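Local structure of response regulator (Caulobacter vibrioides, 3T0Y) at residues Ser65-Val68 with Ala69-Val73. The protein probably acts in a two-component stress-response pathway as a PhyR-type response regulator, this fragment being its sigma-factor-like part, which in relatives sequesters an anti-sigma factor. Numbering follows the deposited sequence.
Sequences SPRV and ALYRV
Arg-67 and Tyr-71, one helical turn apart, bring their side chains together obliquely: the guanidinium and phenol planes are only 2° apart, but just Tyr-71 OH sits over a guanidinium face, displaced toward its rim, 3.7 Å from Arg-67 NH2. Nearer the backbone, Arg-67 CG approaches the ring obliquely at its CE1 corner, 3.8 Å from Tyr-71 CE1. The torsions of both residues bring this about. Arg-67 starts with CG anti to its own nitrogen and bends at chi3, while Tyr-71 has CG anti to its carbonyl carbon (chi1 -77°), which turns the ring back toward the preceding turn; its edge there meets a backbone oxygen, Tyr-71 CD1 lying 3.1 Å from Arg-67 O. The pair lies in the first turns of helix 66-80, within the sigma2-like domain of PhyR. Ser-65 is its N-cap: OG accepts from Val-68 N at 3.0 Å and 168°, an almost straight bond, and Pro-66 follows in the first turn, where its lack of an N-H costs the helix no bond. Regular i to i+4 bonding begins at the cap itself, Ala-69 N to Ser-65 O being 2.9 Å, and continues through Tyr-71 N to Arg-67 O at 3.1 Å. The polar ends of Arg-67 and Tyr-71 converge on Glu-107 of the second subunit, whose OE1 takes a salt bridge from Arg-67 NH2 and a hydrogen bond with Tyr-71 OH, so that the pair is part of the subunit interface. Phe-109 of that subunit meets the Tyr-71 ring edge-to-face, while Tyr-27 of helix 25-36 in the same chain touches both side chains.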
ATOM      1  N   SER C  65       1.620   9.148 -25.897  1.00 19.30           N
ATOM      2  CA  SER C  65       0.232   9.457 -25.557  1.00 20.24           C
ATOM      3  C   SER C  65       0.149   9.806 -24.083  1.00 27.91           C
ATOM      4  O   SER C  65       1.059   9.459 -23.309  1.00 25.40           O
ATOM      5  CB  SER C  65      -0.659   8.251 -25.780  1.00 20.61           C
ATOM      6  OG  SER C  65      -0.500   7.360 -24.681  1.00 29.59           O
ATOM      7  N   PRO C  66      -0.939  10.494 -23.684  1.00 28.67           N
ATOM      8  CA  PRO C  66      -1.134  10.848 -22.276  1.00 30.23           C
ATOM      9  C   PRO C  66      -1.054   9.636 -21.378  1.00 27.65           C
ATOM     10  O   PRO C  66      -0.314   9.669 -20.399  1.00 25.28           O
ATOM     11  CB  PRO C  66      -2.537  11.462 -22.269  1.00 31.79           C
ATOM     12  CG  PRO C  66      -2.600  12.157 -23.627  1.00 29.11           C
ATOM     13  CD  PRO C  66      -1.892  11.208 -24.564  1.00 28.22           C
ATOM     14  N   ARG C  67      -1.772   8.570 -21.725  1.00 30.17           N
ATOM     15  CA  ARG C  67      -1.750   7.363 -20.915  1.00 31.28           C
ATOM     16  C   ARG C  67      -0.332   6.762 -20.784  1.00 24.15           C
ATOM     17  O   ARG C  67       0.105   6.418 -19.684  1.00 28.94           O
ATOM     18  CB  ARG C  67      -2.743   6.323 -21.452  1.00 27.21           C
ATOM     19  CG  ARG C  67      -2.994   5.165 -20.512  1.00 26.07           C
ATOM     20  CD  ARG C  67      -3.846   4.109 -21.188  1.00 35.58           C
ATOM     21  NE  ARG C  67      -3.529   2.767 -20.694  1.00 46.86           N
ATOM     22  CZ  ARG C  67      -4.428   1.862 -20.305  1.00 48.68           C
ATOM     23  NH1 ARG C  67      -5.728   2.163 -20.367  1.00 45.40           N
ATOM     24  NH2 ARG C  67      -4.030   0.655 -19.862  1.00 24.77           N
ATOM     25  N   VAL C  68       0.382   6.641 -21.888  1.00 21.97           N
ATOM     26  CA  VAL C  68       1.699   6.008 -21.852  1.00 22.97           C
ATOM     27  C   VAL C  68       2.668   6.854 -21.020  1.00 23.93           C
ATOM     28  O   VAL C  68       3.412   6.326 -20.189  1.00 19.47           O
ATOM     29  CB  VAL C  68       2.237   5.726 -23.271  1.00 21.58           C
ATOM     30  CG1 VAL C  68       3.713   5.347 -23.255  1.00 17.27           C
ATOM     31  CG2 VAL C  68       1.413   4.630 -23.953  1.00 17.37           C
ATOM     32  N   ALA C  69       2.624   8.165 -21.215  1.00 20.59           N
ATOM     33  CA  ALA C  69       3.500   9.084 -20.500  1.00 18.62           C
ATOM     34  C   ALA C  69       3.195   9.090 -19.005  1.00 19.38           C
ATOM     35  O   ALA C  69       4.088   9.233 -18.182  1.00 22.85           O
ATOM     36  CB  ALA C  69       3.382  10.510 -21.096  1.00 21.65           C
ATOM     37  N   LEU C  70       1.931   8.905 -18.655  1.00 20.88           N
ATOM     38  CA  LEU C  70       1.526   8.825 -17.258  1.00 20.15           C
ATOM     39  C   LEU C  70       2.121   7.583 -16.569  1.00 24.91           C
ATOM     40  O   LEU C  70       2.708   7.678 -15.492  1.00 20.10           O
ATOM     41  CB  LEU C  70       0.003   8.768 -17.156  1.00 20.93           C
ATOM     42  CG  LEU C  70      -0.555   8.535 -15.754  1.00 22.80           C
ATOM     43  CD1 LEU C  70      -0.152   9.666 -14.799  1.00 17.26           C
ATOM     44  CD2 LEU C  70      -2.073   8.330 -15.765  1.00 23.59           C
ATOM     45  N   TYR C  71       1.972   6.419 -17.190  1.00 20.90           N
ATOM     46  CA  TYR C  71       2.546   5.209 -16.619  1.00 19.54           C
ATOM     47  C   TYR C  71       4.059   5.264 -16.602  1.00 16.98           C
ATOM     48  O   TYR C  71       4.674   4.672 -15.747  1.00 18.78           O
ATOM     49  CB  TYR C  71       2.136   3.984 -17.412  1.00 19.38           C
ATOM     50  CG  TYR C  71       0.733   3.500 -17.169  1.00 22.45           C
ATOM     51  CD1 TYR C  71      -0.365   4.305 -17.441  1.00 20.86           C
ATOM     52  CD2 TYR C  71       0.507   2.207 -16.712  1.00 19.26           C
ATOM     53  CE1 TYR C  71      -1.645   3.842 -17.258  1.00 20.79           C
ATOM     54  CE2 TYR C  71      -0.764   1.733 -16.513  1.00 19.17           C
ATOM     55  CZ  TYR C  71      -1.841   2.552 -16.798  1.00 22.17           C
ATOM     56  OH  TYR C  71      -3.112   2.067 -16.620  1.00 20.29           O
ATOM     57  N   ARG C  72       4.662   5.937 -17.571  1.00 16.54           N
ATOM     58  CA  ARG C  72       6.106   6.166 -17.536  1.00 18.37           C
ATOM     59  C   ARG C  72       6.503   6.931 -16.276  1.00 18.79           C
ATOM     60  O   ARG C  72       7.465   6.562 -15.611  1.00 21.03           O
ATOM     61  CB  ARG C  72       6.582   6.905 -18.801  1.00 20.95           C
ATOM     62  CG  ARG C  72       8.071   7.126 -18.851  1.00 21.92           C
ATOM     63  CD  ARG C  72       8.492   7.805 -20.156  1.00 27.52           C
ATOM     64  NE  ARG C  72       9.833   8.384 -20.080  1.00 27.30           N
ATOM     65  CZ  ARG C  72      10.945   7.816 -20.546  1.00 32.33           C
ATOM     66  NH1 ARG C  72      10.909   6.631 -21.144  1.00 26.89           N
ATOM     67  NH2 ARG C  72      12.106   8.447 -20.418  1.00 37.44           N
ATOM     68  N   VAL C  73       5.751   7.975 -15.924  1.00 18.60           N
ATOM     69  CA  VAL C  73       6.061   8.707 -14.696  1.00 20.01           C
ATOM     70  C   VAL C  73       5.780   7.870 -13.447  1.00 23.69           C
ATOM     71  O   VAL C  73       6.584   7.847 -12.513  1.00 26.04           O
ATOM     72  CB  VAL C  73       5.325  10.049 -14.590  1.00 24.38           C
ATOM     73  CG1 VAL C  73       5.479  10.618 -13.170  1.00 27.00           C
ATOM     74  CG2 VAL C  73       5.865  11.022 -15.603  1.00 23.55           C
TER